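Local atomic coordinates of neutral ceramidase (Pseudomonas aeruginosa, PDB entry 2ZWS), a protein that hydrolyses the N-acyl linkage of ceramides to release sphingosine and a free fatty acid, and also catalyses the reverse synthesis, using a bound zinc ion. Residues Leu3-Gly8 and Ala44-Ala50; Arg55-Val59 and Met397-Gly401; Lys81-Tyr86 and Ile134-Gln138; Glu193-Ala197 and Lys234-Ala240. Where two conformers were deposited one is given. Numbering follows the deposited sequence.

Contact 1: Leu3-Gly8 and Ala44-Ala50; sequences LPYRFG and AFVIEEA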
loop_
_atom_site.group_PDB
_atom_site.type_symbol
_atom_site.label_atom_id
_atom_site.label_comp_id
_atom_site.label_asym_id
_atom_site.label_seq_id
_atom_site.Cartn_x
_atom_site.Cartn_y
_atom_site.Cartn_z
ATOM N N LEU A 3 -11.109 -28.479 13.480
ATOM C CA LEU A 3 -11.201 -27.245 12.680
ATOM C C LEU A 3 -10.599 -27.362 11.279
ATOM O O LEU A 3 -9.574 -28.021 11.093
ATOM C CB LEU A 3 -10.610 -26.072 13.460
ATOM C CG LEU A 3 -11.443 -25.689 14.690
ATOM C CD1 LEU A 3 -10.619 -24.913 15.698
ATOM C CD2 LEU A 3 -12.686 -24.909 14.306
ATOM N N PRO A 4 -11.264 -26.736 10.282
ATOM C CA PRO A 4 -10.899 -26.948 8.873
ATOM C C PRO A 4 -9.572 -26.308 8.428
ATOM O O PRO A 4 -8.934 -26.799 7.487
ATOM C CB PRO A 4 -12.071 -26.328 8.103
ATOM C CG PRO A 4 -12.695 -25.353 9.041
ATOM C CD PRO A 4 -12.443 -25.864 10.436
ATOM N N TYR A 5 -9.173 -25.230 9.097
ATOM C CA TYR A 5 -7.989 -24.472 8.687
ATOM C C TYR A 5 -7.113 -24.182 9.880
ATOM O O TYR A 5 -7.550 -24.304 11.033
ATOM C CB TYR A 5 -8.397 -23.140 8.023
ATOM C CG TYR A 5 -9.232 -23.314 6.784
ATOM C CD1 TYR A 5 -10.587 -23.019 6.792
ATOM C CD2 TYR A 5 -8.670 -23.789 5.593
ATOM C CE1 TYR A 5 -11.377 -23.181 5.652
ATOM C CE2 TYR A 5 -9.450 -23.974 4.459
ATOM C CZ TYR A 5 -10.799 -23.661 4.494
ATOM O OH TYR A 5 -11.569 -23.822 3.365
ATOM N N ARG A 6 -5.872 -23.808 9.598
ATOM C CA ARG A 6 -5.077 -23.079 10.568
ATOM C C ARG A 6 -4.799 -21.733 9.935
ATOM O O ARG A 6 -4.680 -21.632 8.703
ATOM C CB ARG A 6 -3.774 -23.805 10.861
ATOM C CG ARG A 6 -3.975 -25.117 11.603
ATOM C CD ARG A 6 -2.641 -25.840 11.743
ATOM N NE ARG A 6 -2.131 -26.349 10.464
ATOM C CZ ARG A 6 -2.389 -27.562 9.980
ATOM N NH1 ARG A 6 -3.162 -28.412 10.657
ATOM N NH2 ARG A 6 -1.881 -27.923 8.806
ATOM N N PHE A 7 -4.698 -20.690 10.741
ATOM C CA PHE A 7 -4.238 -19.397 10.169
ATOM C C PHE A 7 -3.225 -18.746 11.091
ATOM O O PHE A 7 -3.181 -19.074 12.291
ATOM C CB PHE A 7 -5.396 -18.431 9.873
ATOM C CG PHE A 7 -6.245 -18.103 11.055
ATOM C CD1 PHE A 7 -5.822 -17.170 12.009
ATOM C CD2 PHE A 7 -7.488 -18.731 11.224
ATOM C CE1 PHE A 7 -6.629 -16.879 13.118
ATOM C CE2 PHE A 7 -8.283 -18.442 12.332
ATOM C CZ PHE A 7 -7.840 -17.535 13.278
ATOM N N GLY A 8 -2.408 -17.853 10.533
ATOM C CA GLY A 8 -1.458 -17.106 11.334
ATOM C C GLY A 8 -1.487 -15.676 10.881
ATOM O O GLY A 8 -1.543 -15.419 9.667
ATOM N N ALA A 44 0.357 -9.808 7.258
ATOM C CA ALA A 44 0.437 -11.118 6.604
ATOM C C ALA A 44 -0.578 -12.076 7.166
ATOM O O ALA A 44 -0.770 -12.142 8.406
ATOM C CB ALA A 44 1.829 -11.717 6.778
ATOM N N PHE A 45 -1.171 -12.860 6.263
ATOM C CA PHE A 45 -2.226 -13.812 6.636
ATOM C C PHE A 45 -1.821 -15.130 6.021
ATOM O O PHE A 45 -1.889 -15.307 4.804
ATOM C CB PHE A 45 -3.581 -13.371 6.067
ATOM C CG PHE A 45 -4.030 -12.037 6.580
ATOM C CD1 PHE A 45 -3.454 -10.855 6.091
ATOM C CD2 PHE A 45 -4.992 -11.953 7.596
ATOM C CE1 PHE A 45 -3.865 -9.612 6.574
ATOM C CE2 PHE A 45 -5.410 -10.696 8.086
ATOM C CZ PHE A 45 -4.851 -9.538 7.568
ATOM N N VAL A 46 -1.356 -16.029 6.877
ATOM C CA VAL A 46 -0.999 -17.376 6.435
ATOM C C VAL A 46 -2.205 -18.261 6.644
ATOM O O VAL A 46 -2.783 -18.231 7.737
ATOM C CB VAL A 46 0.197 -17.945 7.287
ATOM C CG1 VAL A 46 0.486 -19.367 6.884
ATOM C CG2 VAL A 46 1.433 -17.102 7.067
ATOM N N ILE A 47 -2.583 -19.035 5.624
ATOM C CA ILE A 47 -3.719 -19.949 5.752
ATOM C C ILE A 47 -3.279 -21.338 5.358
ATOM O O ILE A 47 -2.628 -21.517 4.338
ATOM C CB ILE A 47 -4.896 -19.530 4.830
ATOM C CG1 ILE A 47 -5.278 -18.065 5.070
ATOM C CG2 ILE A 47 -6.109 -20.461 5.035
ATOM C CD1 ILE A 47 -6.213 -17.524 3.998
ATOM N N GLU A 48 -3.632 -22.326 6.164
ATOM C CA GLU A 48 -3.271 -23.708 5.859
ATOM C C GLU A 48 -4.503 -24.572 5.924
ATOM O O GLU A 48 -5.353 -24.402 6.800
ATOM C CB GLU A 48 -2.328 -24.288 6.901
ATOM C CG GLU A 48 -1.024 -23.625 7.091
ATOM C CD GLU A 48 -0.014 -24.574 7.735
ATOM O OE1 GLU A 48 -0.359 -25.309 8.708
ATOM O OE2 GLU A 48 1.140 -24.580 7.269
ATOM N N GLU A 49 -4.588 -25.521 5.008
ATOM C CA GLU A 49 -5.700 -26.445 5.018
ATOM C C GLU A 49 -5.307 -27.530 6.008
ATOM O O GLU A 49 -4.217 -28.079 5.928
ATOM C CB GLU A 49 -5.896 -27.010 3.609
ATOM C CG GLU A 49 -7.321 -27.406 3.276
ATOM C CD GLU A 49 -7.410 -28.170 1.967
ATOM O OE1 GLU A 49 -6.572 -27.939 1.032
ATOM O OE2 GLU A 49 -8.334 -29.013 1.878
ATOM N N ALA A 50 -6.162 -27.828 6.975
ATOM C CA ALA A 50 -5.817 -28.896 7.899
ATOM C C ALA A 50 -5.702 -30.253 7.140
ATOM O O ALA A 50 -5.077 -31.172 7.623
ATOM C CB ALA A 50 -6.825 -28.958 9.054
HETATM O O HOH W 1 -2.163 -30.502 7.978
#
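Two neighbouring antiparallel strands of a large mixed sheet pair here, and backbone hydrogen bonds set their register. Arg-6 and Glu-48 form one hydrogen-bonded pair (Arg-6 N to Glu-48 O 2.9 Å, Glu-48 N to Arg-6 O 2.8 Å); Gly-8 and Val-46 form the next, with Gly-8 N 2.8 Å from Val-46 O. Ala-50 N donates to Pro-4 O at 3.0 Å, prolonging the pairing past the strand ends. The charges lie on the face shared by Arg-6 and Val-46: Arg-6 NE meets Glu-48 OE1 at 2.7 Å in a salt bridge, Glu-48 OE2 forms a second one to Arg-55 of strand 55-61, and a water links Arg-6 NH2 to Ala-50 O. Long side chains suit this cross-strand pair, because they can reach one another above the backbone. On the other face Tyr-5 CD2 packs 4.2 Å from Ile-47 CG2, and Phe-7 turns its ring edge-to-face with Phe-187. Strand 5-13 is flanked by strand 142-152 and strand 41-49 by strand 55-61, while helix 120-138 packs against Ala-44 and Val-46.

Contact 2: Arg55-Val59 and Met397-Gly401; sequences RLVYV and MFRIG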
loop_
_atom_site.group_PDB
_atom_site.type_symbol
_atom_site.label_atom_id
_atom_site.label_comp_id
_atom_site.label_asym_id
_atom_site.label_seq_id
_atom_site.Cartn_x
_atom_site.Cartn_y
_atom_site.Cartn_z
ATOM N N ARG A 55 -0.386 -24.523 2.121
ATOM C CA ARG A 55 -0.342 -23.241 2.758
ATOM C C ARG A 55 -0.334 -22.146 1.675
ATOM O O ARG A 55 0.323 -22.294 0.643
ATOM C CB ARG A 55 0.921 -23.141 3.609
ATOM C CG ARG A 55 1.223 -21.771 4.143
ATOM C CD ARG A 55 2.575 -21.744 4.884
ATOM N NE ARG A 55 2.604 -22.648 6.041
ATOM C CZ ARG A 55 3.520 -22.596 7.008
ATOM N NH1 ARG A 55 4.489 -21.687 6.985
ATOM N NH2 ARG A 55 3.462 -23.465 8.001
ATOM N N LEU A 56 -1.064 -21.068 1.958
ATOM C CA LEU A 56 -1.018 -19.833 1.207
ATOM C C LEU A 56 -0.633 -18.710 2.153
ATOM O O LEU A 56 -0.928 -18.774 3.347
ATOM C CB LEU A 56 -2.411 -19.521 0.642
ATOM C CG LEU A 56 -3.002 -20.561 -0.329
ATOM C CD1 LEU A 56 -4.424 -20.155 -0.631
ATOM C CD2 LEU A 56 -2.205 -20.679 -1.608
ATOM N N VAL A 57 0.005 -17.675 1.619
ATOM C CA VAL A 57 0.161 -16.446 2.398
ATOM C C VAL A 57 -0.204 -15.227 1.534
ATOM O O VAL A 57 0.233 -15.086 0.376
ATOM C CB VAL A 57 1.566 -16.339 3.087
ATOM C CG1 VAL A 57 2.702 -16.343 2.071
ATOM C CG2 VAL A 57 1.628 -15.114 4.002
ATOM N N TYR A 58 -1.032 -14.369 2.126
ATOM C CA TYR A 58 -1.434 -13.103 1.536
ATOM C C TYR A 58 -0.911 -11.973 2.427
ATOM O O TYR A 58 -1.057 -12.031 3.652
ATOM C CB TYR A 58 -2.976 -13.036 1.457
ATOM C CG TYR A 58 -3.507 -11.688 1.095
ATOM C CD1 TYR A 58 -3.852 -10.754 2.081
ATOM C CD2 TYR A 58 -3.648 -11.338 -0.240
ATOM C CE1 TYR A 58 -4.323 -9.490 1.753
ATOM C CE2 TYR A 58 -4.145 -10.074 -0.603
ATOM C CZ TYR A 58 -4.467 -9.160 0.400
ATOM O OH TYR A 58 -4.944 -7.918 0.041
ATOM N N VAL A 59 -0.200 -11.020 1.818
ATOM C CA VAL A 59 0.324 -9.880 2.568
ATOM C C VAL A 59 -0.211 -8.591 1.971
ATOM O O VAL A 59 -0.076 -8.367 0.757
ATOM C CB VAL A 59 1.910 -9.845 2.591
ATOM C CG1 VAL A 59 2.400 -8.728 3.478
ATOM C CG2 VAL A 59 2.516 -11.200 3.045
ATOM N N MET A 397 -3.700 -16.399 -8.934
ATOM C CA MET A 397 -5.005 -16.663 -8.329
ATOM C C MET A 397 -4.840 -17.634 -7.180
ATOM O O MET A 397 -4.086 -18.613 -7.288
ATOM C CB MET A 397 -5.990 -17.277 -9.327
ATOM C CG MET A 397 -6.390 -16.387 -10.482
ATOM S SD MET A 397 -7.485 -17.180 -11.681
ATOM C CE MET A 397 -8.859 -17.652 -10.623
ATOM N N PHE A 398 -5.513 -17.333 -6.062
ATOM C CA PHE A 398 -5.630 -18.275 -4.948
ATOM C C PHE A 398 -7.054 -18.809 -4.950
ATOM O O PHE A 398 -7.996 -18.056 -5.202
ATOM C CB PHE A 398 -5.451 -17.585 -3.593
ATOM C CG PHE A 398 -4.028 -17.233 -3.241
ATOM C CD1 PHE A 398 -2.946 -17.621 -4.035
ATOM C CD2 PHE A 398 -3.778 -16.530 -2.070
ATOM C CE1 PHE A 398 -1.640 -17.277 -3.685
ATOM C CE2 PHE A 398 -2.467 -16.205 -1.699
ATOM C CZ PHE A 398 -1.407 -16.589 -2.499
ATOM N N ARG A 399 -7.208 -20.095 -4.660
ATOM C CA ARG A 399 -8.522 -20.623 -4.322
ATOM C C ARG A 399 -8.522 -20.854 -2.802
ATOM O O ARG A 399 -7.609 -21.502 -2.262
ATOM C CB ARG A 399 -8.806 -21.952 -5.036
ATOM C CG ARG A 399 -10.058 -22.609 -4.438
ATOM C CD ARG A 399 -10.472 -23.881 -5.125
ATOM N NE ARG A 399 -11.773 -24.285 -4.591
ATOM C CZ ARG A 399 -12.666 -25.029 -5.246
ATOM N NH1 ARG A 399 -12.383 -25.507 -6.457
ATOM N NH2 ARG A 399 -13.836 -25.306 -4.678
ATOM N N ILE A 400 -9.530 -20.300 -2.124
ATOM C CA ILE A 400 -9.682 -20.477 -0.689
ATOM C C ILE A 400 -11.112 -21.004 -0.482
ATOM O O ILE A 400 -12.061 -20.219 -0.441
ATOM C CB ILE A 400 -9.432 -19.139 0.094
ATOM C CG1 ILE A 400 -8.067 -18.523 -0.260
ATOM C CG2 ILE A 400 -9.535 -19.383 1.581
ATOM C CD1 ILE A 400 -7.918 -17.061 0.208
ATOM N N GLY A 401 -11.275 -22.332 -0.444
ATOM C CA GLY A 401 -12.628 -22.904 -0.447
ATOM C C GLY A 401 -13.448 -22.458 -1.653
ATOM O O GLY A 401 -12.983 -22.564 -2.807
#
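This is packing between two beta sheets: strand 55-61 of the large mixed sheet crosses strand 392-400 of a four-stranded sheet, with segment axes 9.2 Å apart at closest approach and N-to-C directions 118° apart. No hydrogen bond joins the segments, so side chains alone fill the gap. Phe-398 and Leu-56 supply most of the buried surface, and both point their CA-to-CB bonds at the opposite strand. Leucine suits its place because its two methyls can serve two neighbours: Leu-56 CD2 sits 4.0 Å from the Phe-398 ring centroid, nearly along the ring normal, in a CH-pi contact, while Leu-56 CD1 packs 4.0 Å from Ile-400 CG1. The aromatic ring of Phe-398 is long enough to span the space between the sheets, where it also touches Met-92 of strand 91-95. Tyr-58, which buries less, hydrogen-bonds through its hydroxyl to Asn-439 ND2. At the far end of the Phe-398 ring, the edge reaches the neighbouring backbone, with CE2 of Phe-398 3.6 Å from Val-57 O.

Contact 3: Lys81-Tyr86 and Ile134-Gln138; sequences KYPGVY and IERAQ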
loop_
_atom_site.group_PDB
_atom_site.type_symbol
_atom_site.label_atom_id
_atom_site.label_comp_id
_atom_site.label_asym_id
_atom_site.label_seq_id
_atom_site.Cartn_x
_atom_site.Cartn_y
_atom_site.Cartn_z
ATOM N N LYS A 81 15.378 -18.729 3.370
ATOM C CA LYS A 81 15.219 -18.953 4.799
ATOM C C LYS A 81 14.280 -20.125 5.099
ATOM O O LYS A 81 14.449 -20.826 6.123
ATOM C CB LYS A 81 14.785 -17.672 5.502
ATOM C CG LYS A 81 15.095 -17.656 6.993
ATOM C CD LYS A 81 15.136 -16.251 7.531
ATOM C CE LYS A 81 15.115 -16.268 9.048
ATOM N NZ LYS A 81 15.044 -14.899 9.617
ATOM N N TYR A 82 13.327 -20.357 4.195
ATOM C CA TYR A 82 12.270 -21.366 4.383
ATOM C C TYR A 82 12.108 -22.261 3.158
ATOM O O TYR A 82 11.054 -22.274 2.537
ATOM C CB TYR A 82 10.940 -20.685 4.794
ATOM C CG TYR A 82 11.154 -19.806 6.002
ATOM C CD1 TYR A 82 11.204 -18.413 5.877
ATOM C CD2 TYR A 82 11.393 -20.369 7.259
ATOM C CE1 TYR A 82 11.460 -17.605 6.988
ATOM C CE2 TYR A 82 11.646 -19.574 8.374
ATOM C CZ TYR A 82 11.674 -18.197 8.234
ATOM O OH TYR A 82 11.930 -17.414 9.336
ATOM N N PRO A 83 13.170 -23.028 2.812
ATOM C CA PRO A 83 13.129 -23.729 1.527
ATOM C C PRO A 83 11.997 -24.728 1.456
ATOM O O PRO A 83 11.769 -25.465 2.425
ATOM C CB PRO A 83 14.485 -24.453 1.455
ATOM C CG PRO A 83 15.028 -24.437 2.835
ATOM C CD PRO A 83 14.429 -23.264 3.546
ATOM N N GLY A 84 11.294 -24.745 0.328
ATOM C CA GLY A 84 10.194 -25.676 0.119
ATOM C C GLY A 84 8.866 -25.229 0.701
ATOM O O GLY A 84 7.841 -25.856 0.447
ATOM N N VAL A 85 8.869 -24.136 1.461
ATOM C CA VAL A 85 7.646 -23.681 2.112
ATOM C C VAL A 85 6.889 -22.680 1.242
ATOM O O VAL A 85 5.666 -22.800 1.044
ATOM C CB VAL A 85 7.948 -23.046 3.479
ATOM C CG1 VAL A 85 6.671 -22.589 4.142
ATOM C CG2 VAL A 85 8.704 -24.045 4.422
ATOM N N TYR A 86 7.627 -21.690 0.747
ATOM C CA TYR A 86 7.042 -20.596 -0.035
ATOM C C TYR A 86 7.693 -20.500 -1.388
ATOM O O TYR A 86 8.889 -20.721 -1.525
ATOM C CB TYR A 86 7.231 -19.255 0.674
ATOM C CG TYR A 86 6.591 -19.191 2.038
ATOM C CD1 TYR A 86 7.376 -19.126 3.197
ATOM C CD2 TYR A 86 5.211 -19.203 2.173
ATOM C CE1 TYR A 86 6.787 -19.073 4.447
ATOM C CE2 TYR A 86 4.608 -19.149 3.424
ATOM C CZ TYR A 86 5.405 -19.075 4.554
ATOM O OH TYR A 86 4.828 -19.037 5.814
ATOM N N ILE A 134 5.666 -12.151 7.511
ATOM C CA ILE A 134 5.370 -13.553 7.213
ATOM C C ILE A 134 5.956 -14.443 8.282
ATOM O O ILE A 134 5.292 -15.369 8.741
ATOM C CB ILE A 134 5.887 -13.930 5.804
ATOM C CG1 ILE A 134 5.129 -13.153 4.702
ATOM C CG2 ILE A 134 5.724 -15.440 5.492
ATOM C CD1 ILE A 134 5.808 -13.193 3.278
ATOM N N GLU A 135 7.171 -14.131 8.714
ATOM C CA GLU A 135 7.812 -14.864 9.809
ATOM C C GLU A 135 6.966 -14.801 11.074
ATOM O O GLU A 135 6.793 -15.818 11.784
ATOM C CB GLU A 135 9.188 -14.273 10.061
ATOM C CG GLU A 135 10.134 -14.575 8.943
ATOM C CD GLU A 135 11.518 -13.991 9.195
ATOM O OE1 GLU A 135 11.630 -12.942 9.867
ATOM O OE2 GLU A 135 12.490 -14.582 8.700
ATOM N N ARG A 136 6.440 -13.610 11.370
ATOM C CA ARG A 136 5.600 -13.444 12.542
ATOM C C ARG A 136 4.296 -14.208 12.401
ATOM O O ARG A 136 3.861 -14.862 13.343
ATOM C CB ARG A 136 5.335 -11.974 12.854
ATOM C CG ARG A 136 6.602 -11.273 13.260
ATOM C CD ARG A 136 6.426 -9.773 13.392
ATOM N NE ARG A 136 7.560 -9.197 14.126
ATOM C CZ ARG A 136 7.694 -7.898 14.399
ATOM N NH1 ARG A 136 6.789 -7.024 13.974
ATOM N NH2 ARG A 136 8.753 -7.470 15.088
ATOM N N ALA A 137 3.678 -14.129 11.228
ATOM C CA ALA A 137 2.445 -14.843 10.974
ATOM C C ALA A 137 2.607 -16.350 11.099
ATOM O O ALA A 137 1.799 -16.998 11.752
ATOM C CB ALA A 137 1.855 -14.462 9.619
ATOM N N GLN A 138 3.639 -16.908 10.473
ATOM C CA GLN A 138 3.811 -18.350 10.515
ATOM C C GLN A 138 4.171 -18.868 11.907
ATOM O O GLN A 138 3.913 -20.039 12.191
ATOM C CB GLN A 138 4.825 -18.801 9.486
ATOM C CG GLN A 138 6.248 -18.422 9.845
ATOM C CD GLN A 138 7.243 -18.745 8.756
ATOM O OE1 GLN A 138 8.458 -18.680 8.976
ATOM N NE2 GLN A 138 6.743 -19.100 7.579
#
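Glu-135 OE2 receives two donors from the end of helix 68-81 and the loop after it: Lys-81 NZ at 2.7 Å, in a salt bridge, and Tyr-82 OH at 3.0 Å. A long lysine and a tyrosine suit these places, since each can bring a donor across the gap to the carboxylate on helix 120-138. Deeper in, Gln-138 NE2 makes a weak hydrogen bond of 2.6 Å to Tyr-86 OH. The other end of the same amide lies over a face of the Tyr-82 ring, Gln-138 OE1 being 3.3 Å from Tyr-82 CZ, so the glutamine is wedged between two tyrosines. Packing completes the contact: Tyr-86 CZ lies 3.8 Å from Ile-134 CG2, and both residues touch Leu-78. The formal charge pair thus lies on the exposed side, while the buried Tyr-86 has its hydroxyl satisfied, chiefly by Arg-55 of strand 55-61. The loop before strand 91-95 docks on the helix by a salt bridge at the rim, with mixed polar and apolar contact deeper in.

Contact 4: Glu193-Ala197 and Lys234-Ala240; sequences ELAGA and KSGFVAA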
loop_
_atom_site.group_PDB
_atom_site.type_symbol
_atom_site.label_atom_id
_atom_site.label_comp_id
_atom_site.label_asym_id
_atom_site.label_seq_id
_atom_site.Cartn_x
_atom_site.Cartn_y
_atom_site.Cartn_z
ATOM N N GLU A 193 -13.771 -16.271 18.550
ATOM C CA GLU A 193 -13.623 -14.868 18.603
ATOM C C GLU A 193 -12.928 -14.438 17.316
ATOM O O GLU A 193 -12.120 -15.172 16.776
ATOM C CB GLU A 193 -12.759 -14.529 19.795
ATOM C CG GLU A 193 -12.625 -13.040 20.013
ATOM C CD GLU A 193 -12.067 -12.688 21.368
ATOM O OE1 GLU A 193 -12.125 -11.483 21.704
ATOM O OE2 GLU A 193 -11.587 -13.601 22.098
ATOM N N LEU A 194 -13.288 -13.263 16.825
ATOM C CA LEU A 194 -12.644 -12.703 15.649
ATOM C C LEU A 194 -11.186 -12.337 15.935
ATOM O O LEU A 194 -10.904 -11.463 16.746
ATOM C CB LEU A 194 -13.432 -11.492 15.152
ATOM C CG LEU A 194 -12.986 -10.952 13.787
ATOM C CD1 LEU A 194 -13.236 -11.920 12.639
ATOM C CD2 LEU A 194 -13.635 -9.612 13.474
ATOM N N ALA A 195 -10.277 -12.988 15.221
ATOM C CA ALA A 195 -8.835 -12.770 15.408
ATOM C C ALA A 195 -8.214 -11.796 14.390
ATOM O O ALA A 195 -7.162 -11.201 14.646
ATOM C CB ALA A 195 -8.110 -14.100 15.339
ATOM N N GLY A 196 -8.845 -11.664 13.226
ATOM C CA GLY A 196 -8.333 -10.734 12.220
ATOM C C GLY A 196 -9.287 -10.760 11.045
ATOM O O GLY A 196 -10.247 -11.560 11.017
ATOM N N ALA A 197 -9.012 -9.910 10.056
ATOM C CA ALA A 197 -9.897 -9.779 8.911
ATOM C C ALA A 197 -9.196 -9.082 7.770
ATOM O O ALA A 197 -8.337 -8.228 7.986
ATOM C CB ALA A 197 -11.161 -9.022 9.298
ATOM N N LYS A 234 -9.205 -7.643 21.607
ATOM C CA LYS A 234 -8.325 -8.806 21.572
ATOM C C LYS A 234 -6.950 -8.415 21.037
ATOM O O LYS A 234 -6.859 -7.573 20.153
ATOM C CB LYS A 234 -8.935 -9.862 20.643
ATOM C CG LYS A 234 -8.154 -11.169 20.548
ATOM C CD LYS A 234 -8.644 -11.995 19.383
ATOM C CE LYS A 234 -8.093 -13.401 19.432
ATOM N NZ LYS A 234 -6.635 -13.455 19.117
ATOM N N SER A 235 -5.898 -9.026 21.577
ATOM C CA SER A 235 -4.554 -8.934 20.971
ATOM C C SER A 235 -4.083 -10.294 20.424
ATOM O O SER A 235 -4.434 -11.348 20.979
ATOM C CB SER A 235 -3.549 -8.375 21.986
ATOM O OG SER A 235 -3.471 -9.195 23.137
ATOM N N GLY A 236 -3.319 -10.301 19.329
ATOM C CA GLY A 236 -3.028 -9.119 18.517
ATOM C C GLY A 236 -3.839 -9.152 17.224
ATOM O O GLY A 236 -3.547 -9.922 16.289
ATOM N N PHE A 237 -4.860 -8.305 17.178
ATOM C CA PHE A 237 -5.764 -8.255 16.038
ATOM C C PHE A 237 -5.013 -7.715 14.833
ATOM O O PHE A 237 -4.229 -6.749 14.956
ATOM C CB PHE A 237 -6.929 -7.333 16.347
ATOM C CG PHE A 237 -8.084 -7.537 15.445
ATOM C CD1 PHE A 237 -8.319 -6.702 14.345
ATOM C CD2 PHE A 237 -8.954 -8.596 15.682
ATOM C CE1 PHE A 237 -9.404 -6.934 13.489
ATOM C CE2 PHE A 237 -10.032 -8.815 14.853
ATOM C CZ PHE A 237 -10.272 -7.985 13.760
ATOM N N VAL A 238 -5.245 -8.343 13.674
ATOM C CA VAL A 238 -4.723 -7.807 12.413
ATOM C C VAL A 238 -5.868 -7.591 11.451
ATOM O O VAL A 238 -6.598 -8.530 11.103
ATOM C CB VAL A 238 -3.645 -8.717 11.792
ATOM C CG1 VAL A 238 -3.097 -8.108 10.483
ATOM C CG2 VAL A 238 -2.499 -8.960 12.810
ATOM N N ALA A 239 -6.016 -6.341 11.033
ATOM C CA ALA A 239 -7.045 -5.943 10.056
ATOM C C ALA A 239 -6.379 -5.319 8.848
ATOM O O ALA A 239 -5.721 -4.292 8.960
ATOM C CB ALA A 239 -7.989 -4.925 10.651
ATOM N N ALA A 240 -6.542 -5.962 7.701
ATOM C CA ALA A 240 -6.054 -5.398 6.423
ATOM C C ALA A 240 -7.232 -4.784 5.644
ATOM O O ALA A 240 -8.276 -5.391 5.510
ATOM C CB ALA A 240 -5.365 -6.477 5.568
HETATM O O HOH W 2 -5.916 -11.918 17.014
#
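Glu-193 opens the segment at the surface, its OE1 3.7 Å from Lys-234 CB. Leu-194 packs its CD2 3.7 Å from Phe-237 CZ, beside Trp-227 of helix 218-231. A water 2.8 Å from Ala-195 O and 2.7 Å from Lys-234 NZ donates to the former and accepts from the latter, and bonds weakly to Gly-236 O. Ala-195 and Gly-196 together face Phe-187 in a classic beta bulge. At Gly-196 a CB would clash with Val-238 O, and without one its CA lies over the Phe-237 ring face, 3.9 Å from the centroid, as a CH-pi contact. Gly-196 pairs with Val-238 and Ala-197 with Ala-239 in parallel; Ala-197 N donates to Val-238 O at 3.0 Å and Ala-197 O accepts from Ala-240 N at 2.9 Å. With helix 218-231 between the paired strands in sequence, this is part of a beta-alpha-beta connection. The chemistry passes from solvated and charged to mainly backbone-bonded, and small residues leave room for the rings of Phe-237 and Trp-227 to pack against the strands.

How the contacts relate
Contacts 1 and 4 both pair strands within the large mixed sheet, antiparallel in one and parallel in the other, and Phe-45 of contact 1 packs on Val-238 and Ala-240 of contact 4. Contact 2 instead joins that sheet to a second one by apolar side chains and is largely buried. Contact 3, held by side-chain polar groups, is only partly buried, and its helix covers contact 1 through Ala-137. Arg-55 connects three of them: it bridges to Glu-48 of contact 1 and bonds to Tyr-86 of contact 3, although it takes no part in the sheet-to-sheet packing of contact 2. Backbone bonds therefore dominate within the sheet, where contact 1 adds a salt bridge, apolar packing between sheets, and side-chain polar bonds in contact 3.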